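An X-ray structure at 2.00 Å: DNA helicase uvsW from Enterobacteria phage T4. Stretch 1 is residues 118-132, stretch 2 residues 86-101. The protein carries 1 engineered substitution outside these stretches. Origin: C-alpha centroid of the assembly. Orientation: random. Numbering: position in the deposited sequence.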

# COMPACT_ATOMS: atom_id res chain seq x y z
N GLN A 118 -7.78 14.66 8.98
CA GLN A 118 -6.51 13.95 9.06
C GLN A 118 -6.67 12.82 10.07
O GLN A 118 -6.20 11.70 9.85
CB GLN A 118 -5.39 14.89 9.49
CG GLN A 118 -5.09 15.99 8.48
CD GLN A 118 -3.96 16.90 8.93
OE1 GLN A 118 -4.00 17.44 10.04
NE2 GLN A 118 -2.95 17.06 8.09
N LYS A 119 -7.33 13.13 11.19
CA LYS A 119 -7.60 12.16 12.25
C LYS A 119 -8.48 11.04 11.70
O LYS A 119 -8.25 9.86 11.97
CB LYS A 119 -8.31 12.83 13.42
CG LYS A 119 -7.47 13.84 14.18
CD LYS A 119 -8.24 14.40 15.37
CE LYS A 119 -7.40 15.37 16.19
NZ LYS A 119 -8.16 15.92 17.35
N ASP A 120 -9.50 11.41 10.93
CA ASP A 120 -10.41 10.43 10.33
C ASP A 120 -9.66 9.51 9.36
O ASP A 120 -9.80 8.29 9.42
CB ASP A 120 -11.54 11.15 9.58
CG ASP A 120 -12.60 11.73 10.52
OD1 ASP A 120 -12.55 11.45 11.74
OD2 ASP A 120 -13.49 12.47 10.03
N ALA A 121 -8.86 10.11 8.47
CA ALA A 121 -8.10 9.34 7.49
C ALA A 121 -7.17 8.33 8.16
O ALA A 121 -7.12 7.15 7.76
CB ALA A 121 -7.29 10.29 6.61
N VAL A 122 -6.43 8.78 9.18
CA VAL A 122 -5.52 7.91 9.92
C VAL A 122 -6.28 6.78 10.60
O VAL A 122 -5.86 5.62 10.53
CB VAL A 122 -4.73 8.71 10.99
CG1 VAL A 122 -3.99 7.75 11.91
CG2 VAL A 122 -3.74 9.65 10.32
N PHE A 123 -7.39 7.11 11.24
CA PHE A 123 -8.20 6.10 11.92
C PHE A 123 -8.74 5.07 10.93
O PHE A 123 -8.68 3.87 11.18
CB PHE A 123 -9.36 6.76 12.66
CG PHE A 123 -10.23 5.78 13.41
CD1 PHE A 123 -9.75 5.15 14.55
CD2 PHE A 123 -11.50 5.47 12.94
CE1 PHE A 123 -10.52 4.22 15.22
CE2 PHE A 123 -12.29 4.54 13.60
CZ PHE A 123 -11.80 3.91 14.74
N GLU A 124 -9.27 5.55 9.80
CA GLU A 124 -9.81 4.68 8.75
C GLU A 124 -8.75 3.70 8.24
O GLU A 124 -9.03 2.52 8.03
CB GLU A 124 -10.28 5.52 7.56
CG GLU A 124 -11.78 5.60 7.38
CD GLU A 124 -12.40 4.30 6.91
OE1 GLU A 124 -12.04 3.81 5.81
OE2 GLU A 124 -13.25 3.76 7.64
N GLY A 125 -7.54 4.22 8.04
CA GLY A 125 -6.45 3.42 7.53
C GLY A 125 -5.97 2.35 8.49
O GLY A 125 -5.83 1.19 8.12
N LEU A 126 -5.74 2.75 9.74
CA LEU A 126 -5.28 1.83 10.76
C LEU A 126 -6.25 0.67 11.00
O LEU A 126 -5.84 -0.49 10.96
CB LEU A 126 -5.03 2.57 12.07
CG LEU A 126 -3.86 3.56 12.03
CD1 LEU A 126 -3.66 4.16 13.42
CD2 LEU A 126 -2.59 2.86 11.55
N VAL A 127 -7.51 0.98 11.25
CA VAL A 127 -8.52 -0.05 11.49
C VAL A 127 -8.62 -1.08 10.35
O VAL A 127 -8.61 -2.29 10.58
CB VAL A 127 -9.91 0.57 11.70
CG1 VAL A 127 -10.95 -0.53 11.80
CG2 VAL A 127 -9.92 1.40 12.95
N ASN A 128 -8.71 -0.57 9.13
CA ASN A 128 -8.85 -1.41 7.96
C ASN A 128 -7.54 -1.93 7.36
O ASN A 128 -7.56 -2.68 6.38
CB ASN A 128 -9.68 -0.67 6.92
CG ASN A 128 -11.05 -0.33 7.44
OD1 ASN A 128 -11.90 -1.21 7.59
ND2 ASN A 128 -11.28 0.95 7.75
N ARG A 129 -6.42 -1.55 7.96
CA ARG A 129 -5.10 -2.01 7.53
C ARG A 129 -4.57 -1.50 6.19
O ARG A 129 -3.40 -1.15 6.08
CB ARG A 129 -5.06 -3.55 7.51
CG ARG A 129 -4.43 -4.21 8.74
CD ARG A 129 -5.26 -3.98 9.99
NE ARG A 129 -4.71 -4.63 11.19
CZ ARG A 129 -4.77 -5.93 11.46
NH1 ARG A 129 -5.35 -6.78 10.61
NH2 ARG A 129 -4.28 -6.39 12.60
N ARG A 130 -5.42 -1.47 5.16
CA ARG A 130 -4.95 -1.01 3.85
C ARG A 130 -6.03 -0.28 3.07
O ARG A 130 -7.11 -0.82 2.85
CB ARG A 130 -4.41 -2.21 3.05
CG ARG A 130 -5.44 -3.31 2.77
CD ARG A 130 -4.77 -4.65 2.45
NE ARG A 130 -4.10 -5.23 3.61
CZ ARG A 130 -4.73 -5.75 4.67
NH1 ARG A 130 -6.05 -5.78 4.73
NH2 ARG A 130 -4.01 -6.23 5.68
N ARG A 131 -5.72 0.95 2.66
CA ARG A 131 -6.65 1.79 1.90
C ARG A 131 -5.95 2.74 0.95
O ARG A 131 -4.75 3.01 1.07
CB ARG A 131 -7.49 2.67 2.83
CG ARG A 131 -8.30 1.97 3.88
CD ARG A 131 -9.75 1.83 3.47
NE ARG A 131 -10.18 0.44 3.57
CZ ARG A 131 -11.39 0.05 3.95
NH1 ARG A 131 -12.30 0.95 4.28
NH2 ARG A 131 -11.68 -1.25 4.01
N ILE A 132 -6.71 3.26 -0.01
CA ILE A 132 -6.22 4.28 -0.91
C ILE A 132 -6.90 5.47 -0.26
O ILE A 132 -8.12 5.58 -0.30
CB ILE A 132 -6.74 4.16 -2.35
CG1 ILE A 132 -6.02 3.03 -3.09
CG2 ILE A 132 -6.51 5.47 -3.07
CD1 ILE A 132 -6.53 2.84 -4.50
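Stretch 2, residues 86-101: NEKEELSRKDFDEWLS

Stretch 2 lies on stretch 1 in two parts. Residues 87 to 92 form a loop, mostly extended but with a tight bend at Glu90, marked by a weak hydrogen bond from Leu91 N to Glu89 O, 2.9 Å. This loop passes the C-terminal end of the helix 118-128. Residues from Arg93 on form a helix that crosses the same helix farther back. The N-to-C directions of the two helices make an angle of 122°, so they run obliquely, more antiparallel than parallel. Their axes approach to 11.1 Å, which leaves room for large side chains between them. In the register, Asn128 lies across from Lys88, Val127 from Glu89, Phe123 from Phe96 and Lys119 from Asp97. Together the two stretches bury 893 Å².

The main bump on stretch 2 is Phe96. Its CA-to-CB bond points toward stretch 1, with chi1 in t, and the side chain fills a hollow bounded by Lys119, Val122, Phe123 and Leu126. Phe96 CZ is 3.5 Å from Val122 CG1, and Phe96 CE1 is 4.1 Å from Leu126 CD1. Phe96 CE2 is 3.4 Å from Lys119 O. Phe123 CB lies over one face of the Phe96 ring, 4.1 Å from its centroid.

Phe123 is the answering bump on stretch 1. It also has chi1 in t and reaches into the start of the second helix. Arg93 CD sits over one face of its ring, 3.6 Å from the centroid and almost on the ring normal. Leu91 lies at the ring edge, with Leu91 CD1 3.4 Å from Phe123 CE1. The rings of Phe123 and Phe96 meet obliquely, with planes at 46° and centroids 5.4 Å apart.

Beyond Phe96, Leu100 packs on the aliphatic part of Lys119; Leu100 CD1 is 3.7 Å from Lys119 CG. Arg93 spreads over Phe123 and ends in a salt bridge with Asp120, whose OD1 is 3.0 Å from Arg93 NH1 and lies near the guanidinium plane. Arg93 NE also bonds Asp97 OD1 at 3.3 Å, so the arginine is held from both stretches. Ser92 caps the helix: its OG accepts from Asp95 N at 2.9 Å.

The loop is fixed by a backbone bond, Glu89 N to Val127 O, at 2.8 Å. The CA atoms of Val127 and Glu89 are only 4.4 Å apart. Lys88 reaches over the helix end, where its NZ donates to Asn128 OD1 at 2.7 Å. Water 3 also links Lys88 NZ to Asn128 O.

Arg129 leaves the helix with positive phi, and its long side chain runs to the loop. Arg129 NH2 and NE both donate to Glu89 OE2, at 2.7 and 2.9 Å. A looser salt bridge joins Arg129 NH2 to Glu87 OE2 at 3.3 Å; this bond is weak. One face of the guanidinium is covered by backbone, Glu89 N and Lys88 C. Nearby, waters 1 and 2 bridge Glu87 O to the guanidinium of Arg130, which does not itself touch stretch 2.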

# COMPACT_ATOMS: atom_id res chain seq x y z
N ASN A 86 -10.21 -10.77 6.68
CA ASN A 86 -11.05 -9.62 6.99
C ASN A 86 -10.72 -8.99 8.33
O ASN A 86 -11.41 -8.08 8.78
CB ASN A 86 -12.53 -10.04 6.98
CG ASN A 86 -12.93 -10.74 5.69
OD1 ASN A 86 -12.77 -10.18 4.60
ND2 ASN A 86 -13.45 -11.96 5.81
N GLU A 87 -9.65 -9.46 8.96
CA GLU A 87 -9.23 -8.96 10.26
C GLU A 87 -8.93 -7.45 10.26
O GLU A 87 -8.26 -6.93 9.36
CB GLU A 87 -8.00 -9.73 10.70
CG GLU A 87 -7.53 -9.40 12.08
CD GLU A 87 -6.30 -10.20 12.46
OE1 GLU A 87 -6.41 -11.44 12.60
OE2 GLU A 87 -5.22 -9.58 12.60
N LYS A 88 -9.44 -6.76 11.27
CA LYS A 88 -9.26 -5.33 11.42
C LYS A 88 -8.44 -5.04 12.67
O LYS A 88 -8.30 -5.89 13.55
CB LYS A 88 -10.62 -4.65 11.55
CG LYS A 88 -11.62 -4.99 10.48
CD LYS A 88 -11.31 -4.28 9.18
CE LYS A 88 -12.34 -4.61 8.11
NZ LYS A 88 -12.13 -3.82 6.87
N GLU A 89 -7.88 -3.83 12.76
CA GLU A 89 -7.10 -3.44 13.93
C GLU A 89 -8.05 -3.27 15.10
O GLU A 89 -9.12 -2.68 14.96
CB GLU A 89 -6.39 -2.10 13.70
CG GLU A 89 -5.02 -2.22 13.10
CD GLU A 89 -4.03 -2.85 14.06
OE1 GLU A 89 -3.58 -2.17 15.00
OE2 GLU A 89 -3.72 -4.03 13.86
N GLU A 90 -7.68 -3.80 16.26
CA GLU A 90 -8.54 -3.64 17.42
C GLU A 90 -8.18 -2.30 18.01
O GLU A 90 -7.35 -2.19 18.92
CB GLU A 90 -8.31 -4.78 18.42
CG GLU A 90 -8.96 -6.08 17.99
CD GLU A 90 -8.80 -7.17 19.03
OE1 GLU A 90 -9.40 -8.25 18.87
OE2 GLU A 90 -8.07 -6.93 20.02
N LEU A 91 -8.80 -1.27 17.45
CA LEU A 91 -8.56 0.09 17.88
C LEU A 91 -9.91 0.78 17.84
O LEU A 91 -10.51 0.92 16.77
CB LEU A 91 -7.56 0.75 16.92
CG LEU A 91 -6.83 2.08 17.20
CD1 LEU A 91 -7.72 3.22 16.80
CD2 LEU A 91 -6.41 2.18 18.66
N SER A 92 -10.41 1.18 19.00
CA SER A 92 -11.69 1.88 19.08
C SER A 92 -11.41 3.34 18.80
O SER A 92 -10.30 3.81 19.01
CB SER A 92 -12.30 1.73 20.47
OG SER A 92 -11.50 2.37 21.46
N ARG A 93 -12.41 4.07 18.33
CA ARG A 93 -12.18 5.48 18.05
C ARG A 93 -11.83 6.17 19.37
O ARG A 93 -11.10 7.16 19.39
CB ARG A 93 -13.42 6.12 17.42
CG ARG A 93 -13.19 7.55 16.95
CD ARG A 93 -11.98 7.66 16.02
NE ARG A 93 -11.57 9.05 15.81
CZ ARG A 93 -11.81 9.75 14.70
NH1 ARG A 93 -12.48 9.20 13.69
NH2 ARG A 93 -11.40 11.00 14.61
N LYS A 94 -12.33 5.61 20.47
CA LYS A 94 -12.08 6.15 21.80
C LYS A 94 -10.61 6.04 22.17
O LYS A 94 -10.00 7.01 22.65
CB LYS A 94 -12.91 5.40 22.84
CG LYS A 94 -12.87 6.02 24.23
CD LYS A 94 -13.70 7.30 24.27
CE LYS A 94 -13.72 7.95 25.67
NZ LYS A 94 -14.36 7.11 26.74
N ASP A 95 -10.03 4.87 21.95
CA ASP A 95 -8.63 4.68 22.29
C ASP A 95 -7.72 5.37 21.29
O ASP A 95 -6.59 5.75 21.62
CB ASP A 95 -8.30 3.20 22.41
CG ASP A 95 -8.95 2.55 23.62
OD1 ASP A 95 -8.92 3.16 24.72
OD2 ASP A 95 -9.50 1.44 23.49
N PHE A 96 -8.21 5.55 20.07
CA PHE A 96 -7.42 6.23 19.06
C PHE A 96 -7.27 7.68 19.49
O PHE A 96 -6.18 8.23 19.48
CB PHE A 96 -8.10 6.19 17.69
CG PHE A 96 -7.39 7.00 16.64
CD1 PHE A 96 -6.10 6.68 16.24
CD2 PHE A 96 -8.02 8.09 16.04
CE1 PHE A 96 -5.44 7.42 15.26
CE2 PHE A 96 -7.37 8.84 15.06
CZ PHE A 96 -6.08 8.50 14.67
N ASP A 97 -8.39 8.29 19.87
CA ASP A 97 -8.34 9.68 20.30
C ASP A 97 -7.48 9.84 21.53
O ASP A 97 -6.76 10.83 21.66
CB ASP A 97 -9.75 10.22 20.53
CG ASP A 97 -10.56 10.31 19.25
OD1 ASP A 97 -9.99 10.67 18.19
OD2 ASP A 97 -11.78 10.04 19.30
N GLU A 98 -7.53 8.86 22.43
CA GLU A 98 -6.70 8.87 23.64
C GLU A 98 -5.23 8.87 23.21
O GLU A 98 -4.42 9.64 23.73
CB GLU A 98 -6.99 7.64 24.49
CG GLU A 98 -7.66 7.93 25.82
CD GLU A 98 -8.53 6.76 26.29
OE1 GLU A 98 -8.01 5.63 26.44
OE2 GLU A 98 -9.75 6.98 26.50
N TRP A 99 -4.90 7.99 22.27
CA TRP A 99 -3.54 7.88 21.76
C TRP A 99 -3.09 9.21 21.15
O TRP A 99 -1.98 9.67 21.39
CB TRP A 99 -3.46 6.78 20.71
CG TRP A 99 -2.13 6.68 20.03
CD1 TRP A 99 -0.98 6.16 20.54
CD2 TRP A 99 -1.82 7.10 18.69
NE1 TRP A 99 0.04 6.24 19.62
CE2 TRP A 99 -0.45 6.82 18.47
CE3 TRP A 99 -2.56 7.71 17.66
CZ2 TRP A 99 0.19 7.11 17.26
CZ3 TRP A 99 -1.92 8.00 16.46
CH2 TRP A 99 -0.56 7.70 16.27
N LEU A 100 -3.97 9.83 20.37
CA LEU A 100 -3.66 11.11 19.73
C LEU A 100 -3.40 12.24 20.72
O LEU A 100 -2.59 13.12 20.47
CB LEU A 100 -4.79 11.54 18.80
CG LEU A 100 -4.91 10.95 17.39
CD1 LEU A 100 -6.16 11.51 16.73
CD2 LEU A 100 -3.65 11.28 16.57
N SER A 101 -4.11 12.22 21.84
CA SER A 101 -3.97 13.28 22.83
C SER A 101 -2.67 13.22 23.62
O SER A 101 -2.33 14.17 24.31
CB SER A 101 -5.16 13.29 23.79
OG SER A 101 -5.22 12.09 24.53
O HOH W 1 -5.41 -7.50 7.87
O HOH W 2 -7.94 -7.00 6.79
O HOH W 3 -9.19 -4.93 5.99
O HOH W 4 -9.27 13.83 18.63